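Local coordinates for protein R.Pab1 family restriction endonuclease (Campylobacter coli, PDB 7CFA) that probably defends its host as a restriction DNA glycosylase, excising a base within its recognition sequence in foreign DNA, after which the strand can be cut at the abasic site, at residues E95-I100 with E234-S239; H89-K94 with N206-F211; F151-I156 with L215-I220. The protein carries 2 engineered substitutions. All coordinates share one frame; numbering follows the deposited sequence.

Contact 1 of 3, residues E95-I100 with E234-S239; sequences ENLFGI and EFILNS
Leu237, in the last turn of helix 223-237, reaches between Leu97 and Phe98 of helix 94-106. Its CB bond heads for the other helix, and with CG beside the backbone N and opposite the carbonyl carbon (chi1 -76°) both methyls are carried across the gap. CG itself lies 4.1 Å from Leu97 CB. Beyond it, the two leucine side chains run past each other in opposite directions, with Leu237 CD2 3.7 Å from both CB and CD1 of Leu97; CD2 also nears the Phe98 ring at CE1. The other methyl, CD1, sits over a face of that ring as a CH-pi contact, 3.9 Å from the centroid and 16° off the ring normal, shifted toward the rim. Leu97 CD1 is shared: it also meets Ile236 CG2 at 3.8 Å, the two side chains crossing at about a right angle. The helix ends at Leu237, and ND2 of the next residue, Asn238, bonds Glu234 OE2 from above the carboxylate plane; Glu234 OE1 forms a salt bridge with Lys101. Phe87 of helix 79-88 packs on both Leu97 and Ile236, while Leu212 of helix 208-219 touches Leu97, placing the contact where four helices meet.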
ATOM      1  N   GLU A  95      -0.481 -36.886  14.053  1.00 52.81           N
ATOM      2  CA  GLU A  95      -0.869 -36.181  15.270  1.00 56.44           C
ATOM      3  C   GLU A  95      -0.592 -34.687  15.171  1.00 55.95           C
ATOM      4  O   GLU A  95      -1.284 -33.884  15.809  1.00 64.53           O
ATOM      5  CB  GLU A  95      -0.134 -36.771  16.476  1.00 64.17           C
ATOM      6  CG  GLU A  95      -0.482 -38.222  16.794  1.00 79.49           C
ATOM      7  CD  GLU A  95       0.192 -39.219  15.868  1.00 87.37           C
ATOM      8  OE1 GLU A  95       0.982 -38.797  14.997  1.00 87.13           O
ATOM      9  OE2 GLU A  95      -0.070 -40.431  16.014  1.00 90.99           O
ATOM     10  N   ASN A  96       0.422 -34.297  14.398  1.00 59.29           N
ATOM     11  CA  ASN A  96       0.694 -32.878  14.195  1.00 57.91           C
ATOM     12  C   ASN A  96      -0.454 -32.210  13.450  1.00 55.89           C
ATOM     13  O   ASN A  96      -0.920 -31.133  13.843  1.00 59.72           O
ATOM     14  CB  ASN A  96       2.007 -32.694  13.433  1.00 67.17           C
ATOM     15  CG  ASN A  96       3.207 -33.219  14.198  1.00 83.14           C
ATOM     16  OD1 ASN A  96       3.180 -33.318  15.424  1.00 83.87           O
ATOM     17  ND2 ASN A  96       4.271 -33.555  13.475  1.00 89.35           N
ATOM     18  N   LEU A  97      -0.926 -32.837  12.371  1.00 46.12           N
ATOM     19  CA  LEU A  97      -2.047 -32.276  11.629  1.00 52.16           C
ATOM     20  C   LEU A  97      -3.334 -32.325  12.439  1.00 63.48           C
ATOM     21  O   LEU A  97      -4.149 -31.399  12.357  1.00 62.85           O
ATOM     22  CB  LEU A  97      -2.214 -33.011  10.301  1.00 48.79           C
ATOM     23  CG  LEU A  97      -1.047 -32.882   9.318  1.00 51.75           C
ATOM     24  CD1 LEU A  97      -1.319 -33.681   8.055  1.00 52.26           C
ATOM     25  CD2 LEU A  97      -0.783 -31.419   8.981  1.00 46.67           C
ATOM     26  N   PHE A  98      -3.533 -33.385  13.228  1.00 67.92           N
ATOM     27  CA  PHE A  98      -4.721 -33.460  14.072  1.00 64.24           C
ATOM     28  C   PHE A  98      -4.702 -32.383  15.147  1.00 62.18           C
ATOM     29  O   PHE A  98      -5.744 -31.800  15.467  1.00 62.73           O
ATOM     30  CB  PHE A  98      -4.839 -34.848  14.703  1.00 64.02           C
ATOM     31  CG  PHE A  98      -5.480 -35.869  13.807  1.00 69.85           C
ATOM     32  CD1 PHE A  98      -4.751 -36.942  13.324  1.00 72.04           C
ATOM     33  CD2 PHE A  98      -6.811 -35.750  13.443  1.00 78.71           C
ATOM     34  CE1 PHE A  98      -5.338 -37.881  12.496  1.00 75.48           C
ATOM     35  CE2 PHE A  98      -7.404 -36.686  12.615  1.00 82.60           C
ATOM     36  CZ  PHE A  98      -6.666 -37.752  12.141  1.00 79.00           C
ATOM     37  N   GLY A  99      -3.526 -32.107  15.716  1.00 58.31           N
ATOM     38  CA  GLY A  99      -3.428 -31.049  16.710  1.00 50.30           C
ATOM     39  C   GLY A  99      -3.773 -29.686  16.143  1.00 59.64           C
ATOM     40  O   GLY A  99      -4.423 -28.874  16.805  1.00 59.80           O
ATOM     41  N   ILE A 100      -3.345 -29.417  14.909  1.00 50.74           N
ATOM     42  CA  ILE A 100      -3.722 -28.167  14.259  1.00 54.29           C
ATOM     43  C   ILE A 100      -5.212 -28.165  13.943  1.00 55.55           C
ATOM     44  O   ILE A 100      -5.886 -27.135  14.065  1.00 57.55           O
ATOM     45  CB  ILE A 100      -2.871 -27.939  12.995  1.00 49.14           C
ATOM     46  CG1 ILE A 100      -1.382 -27.956  13.343  1.00 51.51           C
ATOM     47  CG2 ILE A 100      -3.235 -26.619  12.333  1.00 46.81           C
ATOM     48  CD1 ILE A 100      -0.475 -27.757  12.146  1.00 46.64           C
ATOM     49  N   GLU A 234      -7.786 -31.913   6.045  1.00 60.62           N
ATOM     50  CA  GLU A 234      -8.588 -33.111   5.820  1.00 66.05           C
ATOM     51  C   GLU A 234      -8.167 -33.827   4.542  1.00 69.48           C
ATOM     52  O   GLU A 234      -8.135 -35.063   4.497  1.00 65.14           O
ATOM     53  CB  GLU A 234     -10.071 -32.744   5.767  1.00 70.22           C
ATOM     54  CG  GLU A 234     -11.016 -33.936   5.795  1.00 82.98           C
ATOM     55  CD  GLU A 234     -11.064 -34.615   7.152  1.00 98.43           C
ATOM     56  OE1 GLU A 234     -10.652 -33.987   8.151  1.00 98.99           O
ATOM     57  OE2 GLU A 234     -11.513 -35.779   7.220  1.00102.12           O
ATOM     58  N   PHE A 235      -7.832 -33.067   3.496  1.00 68.19           N
ATOM     59  CA  PHE A 235      -7.395 -33.677   2.245  1.00 63.19           C
ATOM     60  C   PHE A 235      -6.046 -34.363   2.406  1.00 59.30           C
ATOM     61  O   PHE A 235      -5.825 -35.448   1.859  1.00 64.16           O
ATOM     62  CB  PHE A 235      -7.335 -32.622   1.141  1.00 58.82           C
ATOM     63  CG  PHE A 235      -6.661 -33.093  -0.119  1.00 56.24           C
ATOM     64  CD1 PHE A 235      -7.355 -33.846  -1.052  1.00 57.18           C
ATOM     65  CD2 PHE A 235      -5.335 -32.776  -0.373  1.00 61.76           C
ATOM     66  CE1 PHE A 235      -6.739 -34.279  -2.212  1.00 56.71           C
ATOM     67  CE2 PHE A 235      -4.714 -33.207  -1.531  1.00 66.82           C
ATOM     68  CZ  PHE A 235      -5.417 -33.958  -2.452  1.00 61.23           C
ATOM     69  N   ILE A 236      -5.130 -33.743   3.153  1.00 61.40           N
ATOM     70  CA  ILE A 236      -3.810 -34.336   3.349  1.00 56.62           C
ATOM     71  C   ILE A 236      -3.904 -35.574   4.232  1.00 59.68           C
ATOM     72  O   ILE A 236      -3.283 -36.605   3.946  1.00 59.25           O
ATOM     73  CB  ILE A 236      -2.841 -33.289   3.927  1.00 53.41           C
ATOM     74  CG1 ILE A 236      -2.624 -32.156   2.921  1.00 47.15           C
ATOM     75  CG2 ILE A 236      -1.514 -33.933   4.300  1.00 47.93           C
ATOM     76  CD1 ILE A 236      -1.733 -31.040   3.429  1.00 46.57           C
ATOM     77  N   LEU A 237      -4.691 -35.499   5.310  1.00 63.06           N
ATOM     78  CA  LEU A 237      -4.828 -36.641   6.209  1.00 62.99           C
ATOM     79  C   LEU A 237      -5.411 -37.853   5.490  1.00 67.96           C
ATOM     80  O   LEU A 237      -5.029 -38.994   5.772  1.00 65.58           O
ATOM     81  CB  LEU A 237      -5.697 -36.263   7.410  1.00 60.62           C
ATOM     82  CG  LEU A 237      -5.034 -35.400   8.486  1.00 60.80           C
ATOM     83  CD1 LEU A 237      -6.043 -34.985   9.546  1.00 55.81           C
ATOM     84  CD2 LEU A 237      -3.869 -36.145   9.118  1.00 57.76           C
ATOM     85  N   ASN A 238      -6.331 -37.625   4.551  1.00 69.62           N
ATOM     86  CA  ASN A 238      -6.972 -38.703   3.806  1.00 76.39           C
ATOM     87  C   ASN A 238      -6.215 -39.075   2.536  1.00 81.04           C
ATOM     88  O   ASN A 238      -6.825 -39.560   1.574  1.00 87.93           O
ATOM     89  CB  ASN A 238      -8.417 -38.325   3.475  1.00 76.71           C
ATOM     90  CG  ASN A 238      -9.266 -38.137   4.716  1.00 79.51           C
ATOM     91  OD1 ASN A 238      -9.061 -38.805   5.729  1.00 83.55           O
ATOM     92  ND2 ASN A 238     -10.224 -37.221   4.644  1.00 81.49           N
ATOM     93  N   SER A 239      -4.902 -38.865   2.509  1.00 76.72           N
ATOM     94  CA  SER A 239      -4.100 -39.195   1.337  1.00 72.36           C
ATOM     95  C   SER A 239      -3.184 -40.380   1.620  1.00 66.65           C
ATOM     96  O   SER A 239      -3.244 -40.980   2.693  1.00 74.88           O
ATOM     97  CB  SER A 239      -3.275 -37.984   0.896  1.00 79.37           C
ATOM     98  OG  SER A 239      -4.116 -36.899   0.544  1.00 93.46           O
TER

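Contact 2 of 3, residues H89-K94 with N206-F211; sequences HNIILK and NNINIF
The turn between helices 79-88 and 94-106, entered through a Schellman motif, packs by Ile91 and Ile92 against Ile208 in the first turn of helix 208-219. The motif ends helix 79-88 with Asn90 in a left-handed conformation (phi 63°), and its two backbone bonds run from Ile91 N to Phe86 O and from Asn90 N to Phe87 O. The chain then turns so that the two isoleucines following Asn90 face the other segment in different ways: the CB bond of Ile91 heads for it, whereas Ile92 reaches it with the far end of its side chain.

The closer meeting is that of Ile92 with Ile208. Ile92 CD1 lies 3.7 Å from Ile208 CG1 and 4.1 Å from Ile208 CD1, and Ile92 CG1 is 3.8 Å from the same Ile208 CG1. The long arm of Ile92 therefore lies across that of Ile208, roughly at right angles, with methylene against methylene as well as methyl. In Ile208 the ethyl branch stands opposite the backbone N (chi1 -177°), which leaves CG2 between N and the carbonyl carbon. That methyl makes the looser second touch, 4.2 Å from Ile91 CG2.

The contact is wholly apolar, and Ile92 and Ile208 are both buried. Phe86 of helix 79-88 lies against Ile91 and Ile208, and Ile83 against Ile92; Phe6 also touches Ile91. At the other end of the turn, Leu93 takes the N-cap position of helix 94-106. The arrangement is thus a short helix-to-helix connection, opened by a Schellman motif and closed by an N-cap, whose two isoleucines pack on the start of a third helix.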
ATOM      1  N   HIS A  89       5.905 -38.274   2.447  1.00 60.58           N
ATOM      2  CA  HIS A  89       7.151 -38.973   2.723  1.00 57.12           C
ATOM      3  C   HIS A  89       7.324 -39.304   4.203  1.00 55.77           C
ATOM      4  O   HIS A  89       8.449 -39.563   4.643  1.00 53.22           O
ATOM      5  CB  HIS A  89       8.334 -38.149   2.212  1.00 57.66           C
ATOM      6  CG  HIS A  89       8.415 -38.079   0.719  1.00 57.90           C
ATOM      7  ND1 HIS A  89       7.637 -37.223  -0.031  1.00 65.74           N
ATOM      8  CD2 HIS A  89       9.172 -38.771  -0.166  1.00 57.94           C
ATOM      9  CE1 HIS A  89       7.917 -37.384  -1.312  1.00 64.20           C
ATOM     10  NE2 HIS A  89       8.845 -38.318  -1.421  1.00 63.63           N
ATOM     11  N   ASN A  90       6.234 -39.285   4.976  1.00 54.57           N
ATOM     12  CA  ASN A  90       6.206 -39.792   6.351  1.00 56.94           C
ATOM     13  C   ASN A  90       7.136 -39.027   7.287  1.00 56.54           C
ATOM     14  O   ASN A  90       7.695 -39.599   8.223  1.00 57.39           O
ATOM     15  CB  ASN A  90       6.539 -41.285   6.401  1.00 54.38           C
ATOM     16  CG  ASN A  90       5.381 -42.159   5.972  1.00 57.63           C
ATOM     17  OD1 ASN A  90       4.243 -41.960   6.397  1.00 67.14           O
ATOM     18  ND2 ASN A  90       5.669 -43.141   5.127  1.00 61.09           N
ATOM     19  N   ILE A  91       7.320 -37.731   7.064  1.00 61.12           N
ATOM     20  CA  ILE A  91       8.083 -36.901   7.985  1.00 55.69           C
ATOM     21  C   ILE A  91       7.173 -36.171   8.965  1.00 54.78           C
ATOM     22  O   ILE A  91       7.479 -36.089  10.155  1.00 54.98           O
ATOM     23  CB  ILE A  91       8.978 -35.914   7.206  1.00 60.28           C
ATOM     24  CG1 ILE A  91      10.051 -36.674   6.421  1.00 72.28           C
ATOM     25  CG2 ILE A  91       9.619 -34.899   8.145  1.00 55.35           C
ATOM     26  CD1 ILE A  91      11.099 -35.782   5.795  1.00 77.25           C
ATOM     27  N   ILE A  92       6.044 -35.667   8.487  1.00 59.16           N
ATOM     28  CA  ILE A  92       5.062 -35.004   9.332  1.00 59.81           C
ATOM     29  C   ILE A  92       4.151 -36.055   9.948  1.00 60.47           C
ATOM     30  O   ILE A  92       3.548 -36.862   9.233  1.00 61.96           O
ATOM     31  CB  ILE A  92       4.255 -33.978   8.521  1.00 51.85           C
ATOM     32  CG1 ILE A  92       5.161 -32.848   8.026  1.00 47.83           C
ATOM     33  CG2 ILE A  92       3.093 -33.439   9.343  1.00 45.50           C
ATOM     34  CD1 ILE A  92       4.426 -31.782   7.246  1.00 44.93           C
ATOM     35  N   LEU A  93       4.051 -36.046  11.272  1.00 59.37           N
ATOM     36  CA  LEU A  93       3.183 -36.981  11.973  1.00 58.99           C
ATOM     37  C   LEU A  93       1.717 -36.615  11.768  1.00 51.04           C
ATOM     38  O   LEU A  93       1.359 -35.442  11.638  1.00 54.20           O
ATOM     39  CB  LEU A  93       3.503 -36.990  13.468  1.00 58.19           C
ATOM     40  CG  LEU A  93       4.943 -37.284  13.878  1.00 63.62           C
ATOM     41  CD1 LEU A  93       5.125 -37.109  15.382  1.00 65.49           C
ATOM     42  CD2 LEU A  93       5.334 -38.685  13.454  1.00 64.80           C
ATOM     43  N   LYS A  94       0.860 -37.640  11.749  1.00 54.43           N
ATOM     44  CA  LYS A  94      -0.576 -37.393  11.665  1.00 53.76           C
ATOM     45  C   LYS A  94      -1.079 -36.634  12.884  1.00 55.82           C
ATOM     46  O   LYS A  94      -1.998 -35.815  12.771  1.00 61.12           O
ATOM     47  CB  LYS A  94      -1.336 -38.714  11.512  1.00 63.69           C
ATOM     48  CG  LYS A  94      -1.007 -39.484  10.243  1.00 67.97           C
ATOM     49  CD  LYS A  94      -1.706 -40.836  10.213  1.00 71.12           C
ATOM     50  CE  LYS A  94      -1.332 -41.617   8.963  1.00 74.86           C
ATOM     51  NZ  LYS A  94      -1.922 -42.985   8.960  1.00 81.58           N
ATOM     52  N   ASN A 206      14.453 -30.852   9.624  1.00 53.08           N
ATOM     53  CA  ASN A 206      14.979 -29.939  10.630  1.00 56.01           C
ATOM     54  C   ASN A 206      14.223 -28.621  10.702  1.00 51.66           C
ATOM     55  O   ASN A 206      14.384 -27.891  11.686  1.00 54.70           O
ATOM     56  CB  ASN A 206      16.461 -29.659  10.364  1.00 61.85           C
ATOM     57  CG  ASN A 206      17.313 -30.911  10.437  1.00 70.81           C
ATOM     58  OD1 ASN A 206      17.021 -31.832  11.199  1.00 66.79           O
ATOM     59  ND2 ASN A 206      18.374 -30.948   9.642  1.00 81.36           N
ATOM     60  N   ASN A 207      13.403 -28.293   9.698  1.00 42.70           N
ATOM     61  CA  ASN A 207      12.689 -27.023   9.719  1.00 41.70           C
ATOM     62  C   ASN A 207      11.263 -27.138   9.187  1.00 42.38           C
ATOM     63  O   ASN A 207      10.644 -26.111   8.884  1.00 50.97           O
ATOM     64  CB  ASN A 207      13.452 -25.951   8.923  1.00 48.76           C
ATOM     65  CG  ASN A 207      13.655 -26.329   7.461  1.00 53.06           C
ATOM     66  OD1 ASN A 207      13.030 -27.257   6.945  1.00 54.86           O
ATOM     67  ND2 ASN A 207      14.532 -25.597   6.783  1.00 45.74           N
ATOM     68  N   ILE A 208      10.727 -28.355   9.059  1.00 42.37           N
ATOM     69  CA  ILE A 208       9.388 -28.510   8.497  1.00 39.90           C
ATOM     70  C   ILE A 208       8.331 -27.948   9.441  1.00 39.35           C
ATOM     71  O   ILE A 208       7.293 -27.447   8.990  1.00 42.56           O
ATOM     72  CB  ILE A 208       9.117 -29.989   8.152  1.00 51.55           C
ATOM     73  CG1 ILE A 208       7.746 -30.149   7.489  1.00 45.07           C
ATOM     74  CG2 ILE A 208       9.219 -30.866   9.393  1.00 51.48           C
ATOM     75  CD1 ILE A 208       7.569 -29.319   6.233  1.00 46.42           C
ATOM     76  N   ASN A 209       8.573 -27.997  10.754  1.00 39.89           N
ATOM     77  CA  ASN A 209       7.581 -27.506  11.704  1.00 60.50           C
ATOM     78  C   ASN A 209       7.362 -26.003  11.594  1.00 54.11           C
ATOM     79  O   ASN A 209       6.329 -25.506  12.057  1.00 52.18           O
ATOM     80  CB  ASN A 209       7.985 -27.875  13.131  1.00 64.03           C
ATOM     81  CG  ASN A 209       7.619 -29.302  13.482  1.00 84.40           C
ATOM     82  OD1 ASN A 209       6.503 -29.579  13.924  1.00 93.95           O
ATOM     83  ND2 ASN A 209       8.555 -30.222  13.280  1.00 92.44           N
ATOM     84  N   ILE A 210       8.305 -25.273  10.996  1.00 48.59           N
ATOM     85  CA  ILE A 210       8.073 -23.864  10.694  1.00 49.36           C
ATOM     86  C   ILE A 210       6.885 -23.715   9.754  1.00 52.31           C
ATOM     87  O   ILE A 210       6.022 -22.851   9.945  1.00 42.14           O
ATOM     88  CB  ILE A 210       9.344 -23.233  10.098  1.00 52.91           C
ATOM     89  CG1 ILE A 210      10.461 -23.219  11.141  1.00 46.93           C
ATOM     90  CG2 ILE A 210       9.055 -21.831   9.576  1.00 57.13           C
ATOM     91  CD1 ILE A 210      11.789 -22.782  10.594  1.00 62.01           C
ATOM     92  N   PHE A 211       6.813 -24.565   8.731  1.00 40.84           N
ATOM     93  CA  PHE A 211       5.705 -24.485   7.787  1.00 41.67           C
ATOM     94  C   PHE A 211       4.409 -24.997   8.402  1.00 41.37           C
ATOM     95  O   PHE A 211       3.326 -24.527   8.033  1.00 46.96           O
ATOM     96  CB  PHE A 211       6.068 -25.243   6.506  1.00 40.77           C
ATOM     97  CG  PHE A 211       7.283 -24.684   5.815  1.00 43.06           C
ATOM     98  CD1 PHE A 211       8.555 -25.102   6.181  1.00 48.35           C
ATOM     99  CD2 PHE A 211       7.157 -23.723   4.826  1.00 40.11           C
ATOM    100  CE1 PHE A 211       9.676 -24.579   5.564  1.00 50.15           C
ATOM    101  CE2 PHE A 211       8.276 -23.198   4.204  1.00 43.84           C
ATOM    102  CZ  PHE A 211       9.535 -23.626   4.576  1.00 49.39           C
TER

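Contact 3 of 3, residues F151-I156 with L215-I220; sequences FLSEII and LKIFGI
Ile155 and Ser153, on the same face of strand 152-159, receive Ile217 of helix 208-219, an instance of a helix packed on an antiparallel beta sheet. The apolar part is the pairing of the two isoleucines: Ile155 CD1, the tip of its long arm, comes within 3.8 Å of Ile217 CG2, the short branch. Ile217 has CG1 opposite the carbonyl carbon and CG2 opposite the backbone N (chi1 -67°), which brings CG2 to Ile155 and carries CD1, on the other branch, toward Ser153. Tyr144 of the adjacent strand 130-145 also touches Ile217 and Ser153, widening the seat beyond one strand.

Backbone hydrogen bonds hold the strand itself on both flanks: Ser153 and Ile155 pair with Tyr144 and Leu142, while Leu152, Glu154 and Ile156 pair with Cys173, Tyr171 and Met169 of strand 166-175. Next to Ile217, Lys216 makes a cation-pi contact with Phe103, and both Lys216 and Ile220 pack on Ile130 of the second subunit, so the end of the helix and the residue after it border that subunit. The remaining touch joins polar to apolar: Ser153 OG lies 4.1 Å from Ile217 CD1, a methyl.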
ATOM      1  N   PHE A 151      13.939 -17.428  10.942  1.00 55.31           N
ATOM      2  CA  PHE A 151      12.680 -17.334  10.216  1.00 56.68           C
ATOM      3  C   PHE A 151      11.652 -16.538  11.008  1.00 52.26           C
ATOM      4  O   PHE A 151      11.574 -16.647  12.235  1.00 57.12           O
ATOM      5  CB  PHE A 151      12.124 -18.727   9.910  1.00 55.58           C
ATOM      6  CG  PHE A 151      12.966 -19.520   8.953  1.00 58.11           C
ATOM      7  CD1 PHE A 151      13.975 -20.349   9.415  1.00 62.88           C
ATOM      8  CD2 PHE A 151      12.749 -19.435   7.590  1.00 48.53           C
ATOM      9  CE1 PHE A 151      14.749 -21.078   8.532  1.00 62.80           C
ATOM     10  CE2 PHE A 151      13.518 -20.160   6.702  1.00 49.39           C
ATOM     11  CZ  PHE A 151      14.520 -20.983   7.172  1.00 54.75           C
ATOM     12  N   LEU A 152      10.866 -15.735  10.295  1.00 46.78           N
ATOM     13  CA  LEU A 152       9.749 -15.019  10.892  1.00 49.79           C
ATOM     14  C   LEU A 152       8.680 -14.825   9.830  1.00 45.75           C
ATOM     15  O   LEU A 152       8.950 -14.887   8.627  1.00 48.77           O
ATOM     16  CB  LEU A 152      10.176 -13.666  11.482  1.00 51.96           C
ATOM     17  CG  LEU A 152      10.612 -12.532  10.544  1.00 53.42           C
ATOM     18  CD1 LEU A 152       9.434 -11.672  10.085  1.00 47.98           C
ATOM     19  CD2 LEU A 152      11.667 -11.667  11.213  1.00 50.30           C
ATOM     20  N   SER A 153       7.458 -14.585  10.290  1.00 45.12           N
ATOM     21  CA  SER A 153       6.364 -14.203   9.414  1.00 40.25           C
ATOM     22  C   SER A 153       5.726 -12.935   9.956  1.00 40.29           C
ATOM     23  O   SER A 153       5.610 -12.757  11.172  1.00 41.25           O
ATOM     24  CB  SER A 153       5.313 -15.315   9.289  1.00 48.31           C
ATOM     25  OG  SER A 153       4.689 -15.570  10.532  1.00 67.81           O
ATOM     26  N   GLU A 154       5.334 -12.045   9.051  1.00 47.43           N
ATOM     27  CA  GLU A 154       4.688 -10.797   9.421  1.00 46.41           C
ATOM     28  C   GLU A 154       3.361 -10.667   8.691  1.00 46.38           C
ATOM     29  O   GLU A 154       3.265 -10.954   7.493  1.00 45.18           O
ATOM     30  CB  GLU A 154       5.585  -9.592   9.126  1.00 46.87           C
ATOM     31  CG  GLU A 154       6.207  -9.577   7.743  1.00 68.16           C
ATOM     32  CD  GLU A 154       7.189  -8.433   7.572  1.00 82.95           C
ATOM     33  OE1 GLU A 154       7.381  -7.667   8.540  1.00 77.77           O
ATOM     34  OE2 GLU A 154       7.770  -8.299   6.473  1.00 86.12           O
ATOM     35  N   ILE A 155       2.338 -10.241   9.425  1.00 41.52           N
ATOM     36  CA  ILE A 155       0.991 -10.081   8.896  1.00 48.88           C
ATOM     37  C   ILE A 155       0.683  -8.593   8.834  1.00 46.47           C
ATOM     38  O   ILE A 155       0.631  -7.917   9.870  1.00 46.36           O
ATOM     39  CB  ILE A 155      -0.044 -10.829   9.748  1.00 44.74           C
ATOM     40  CG1 ILE A 155       0.294 -12.322   9.788  1.00 44.09           C
ATOM     41  CG2 ILE A 155      -1.446 -10.606   9.202  1.00 39.44           C
ATOM     42  CD1 ILE A 155      -0.587 -13.127  10.707  1.00 45.56           C
ATOM     43  N   ILE A 156       0.489  -8.082   7.624  1.00 49.38           N
ATOM     44  CA  ILE A 156       0.129  -6.686   7.412  1.00 47.71           C
ATOM     45  C   ILE A 156      -1.388  -6.583   7.344  1.00 46.47           C
ATOM     46  O   ILE A 156      -2.038  -7.328   6.601  1.00 44.51           O
ATOM     47  CB  ILE A 156       0.780  -6.138   6.131  1.00 54.37           C
ATOM     48  CG1 ILE A 156       2.299  -6.317   6.184  1.00 59.63           C
ATOM     49  CG2 ILE A 156       0.419  -4.675   5.936  1.00 70.74           C
ATOM     50  CD1 ILE A 156       2.954  -5.637   7.365  1.00 70.79           C
ATOM     51  N   LEU A 215       0.977 -22.789   8.721  1.00 39.88           N
ATOM     52  CA  LEU A 215      -0.366 -23.229   8.367  1.00 44.97           C
ATOM     53  C   LEU A 215      -1.351 -22.917   9.486  1.00 46.22           C
ATOM     54  O   LEU A 215      -2.473 -22.463   9.230  1.00 44.70           O
ATOM     55  CB  LEU A 215      -0.366 -24.726   8.058  1.00 40.85           C
ATOM     56  CG  LEU A 215      -1.660 -25.273   7.454  1.00 47.29           C
ATOM     57  CD1 LEU A 215      -1.858 -24.725   6.048  1.00 46.05           C
ATOM     58  CD2 LEU A 215      -1.666 -26.795   7.453  1.00 48.62           C
ATOM     59  N   LYS A 216      -0.942 -23.148  10.736  1.00 43.80           N
ATOM     60  CA  LYS A 216      -1.808 -22.842  11.868  1.00 51.09           C
ATOM     61  C   LYS A 216      -2.109 -21.351  11.958  1.00 50.13           C
ATOM     62  O   LYS A 216      -3.226 -20.967  12.321  1.00 51.87           O
ATOM     63  CB  LYS A 216      -1.168 -23.338  13.167  1.00 47.97           C
ATOM     64  CG  LYS A 216      -2.065 -23.209  14.387  1.00 52.65           C
ATOM     65  CD  LYS A 216      -1.440 -23.845  15.621  1.00 63.78           C
ATOM     66  CE  LYS A 216      -0.181 -23.111  16.053  1.00 76.88           C
ATOM     67  NZ  LYS A 216       0.359 -23.650  17.333  1.00 81.15           N
ATOM     68  N   ILE A 217      -1.134 -20.502  11.624  1.00 44.16           N
ATOM     69  CA  ILE A 217      -1.350 -19.060  11.689  1.00 43.13           C
ATOM     70  C   ILE A 217      -2.330 -18.614  10.612  1.00 44.79           C
ATOM     71  O   ILE A 217      -3.194 -17.764  10.858  1.00 51.11           O
ATOM     72  CB  ILE A 217      -0.007 -18.315  11.589  1.00 38.05           C
ATOM     73  CG1 ILE A 217       0.840 -18.595  12.833  1.00 43.04           C
ATOM     74  CG2 ILE A 217      -0.229 -16.818  11.423  1.00 39.76           C
ATOM     75  CD1 ILE A 217       2.226 -17.998  12.774  1.00 49.45           C
ATOM     76  N   PHE A 218      -2.214 -19.172   9.402  1.00 41.47           N
ATOM     77  CA  PHE A 218      -3.221 -18.906   8.379  1.00 41.33           C
ATOM     78  C   PHE A 218      -4.613 -19.276   8.876  1.00 46.36           C
ATOM     79  O   PHE A 218      -5.585 -18.560   8.612  1.00 45.57           O
ATOM     80  CB  PHE A 218      -2.902 -19.676   7.094  1.00 40.88           C
ATOM     81  CG  PHE A 218      -2.002 -18.937   6.142  1.00 42.17           C
ATOM     82  CD1 PHE A 218      -2.476 -17.855   5.416  1.00 47.78           C
ATOM     83  CD2 PHE A 218      -0.691 -19.340   5.954  1.00 52.08           C
ATOM     84  CE1 PHE A 218      -1.654 -17.181   4.531  1.00 46.17           C
ATOM     85  CE2 PHE A 218       0.138 -18.671   5.072  1.00 50.21           C
ATOM     86  CZ  PHE A 218      -0.342 -17.590   4.359  1.00 47.97           C
ATOM     87  N   GLY A 219      -4.720 -20.380   9.619  1.00 39.17           N
ATOM     88  CA  GLY A 219      -6.011 -20.874  10.069  1.00 53.64           C
ATOM     89  C   GLY A 219      -6.742 -19.957  11.026  1.00 46.46           C
ATOM     90  O   GLY A 219      -7.956 -20.103  11.195  1.00 53.61           O
ATOM     91  N   ILE A 220      -6.037 -19.020  11.661  1.00 42.30           N
ATOM     92  CA  ILE A 220      -6.663 -18.074  12.578  1.00 45.98           C
ATOM     93  C   ILE A 220      -6.787 -16.684  11.966  1.00 48.42           C
ATOM     94  O   ILE A 220      -7.152 -15.734  12.664  1.00 55.04           O
ATOM     95  CB  ILE A 220      -5.908 -18.010  13.913  1.00 47.98           C
ATOM     96  CG1 ILE A 220      -4.577 -17.272  13.736  1.00 48.55           C
ATOM     97  CG2 ILE A 220      -5.678 -19.408  14.460  1.00 45.80           C
ATOM     98  CD1 ILE A 220      -3.853 -16.998  15.034  1.00 49.55           C
TER

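Overall arrangement
From the N terminus, the chain passes through the early strands and helix 79-88 to the turn 89-94, which contact 2 joins to the start of helix 208-219. Helix 94-106 follows at once and is brought against the C-terminal helix 223-237 by contact 1. These two closures cross, since 206-211 precedes 234-239. Contact 3 starts later, at strand 152-159, and ends farther along helix 208-219; it crosses contact 2 but lies wholly within the span of contact 1. Helix 208-219 thus links the turn to the central sheet. Ile100 against Lys216 joins contacts 1 and 3, Ile210 against Phe151 joins contacts 2 and 3, and Leu97 against Ile92 joins contacts 1 and 2.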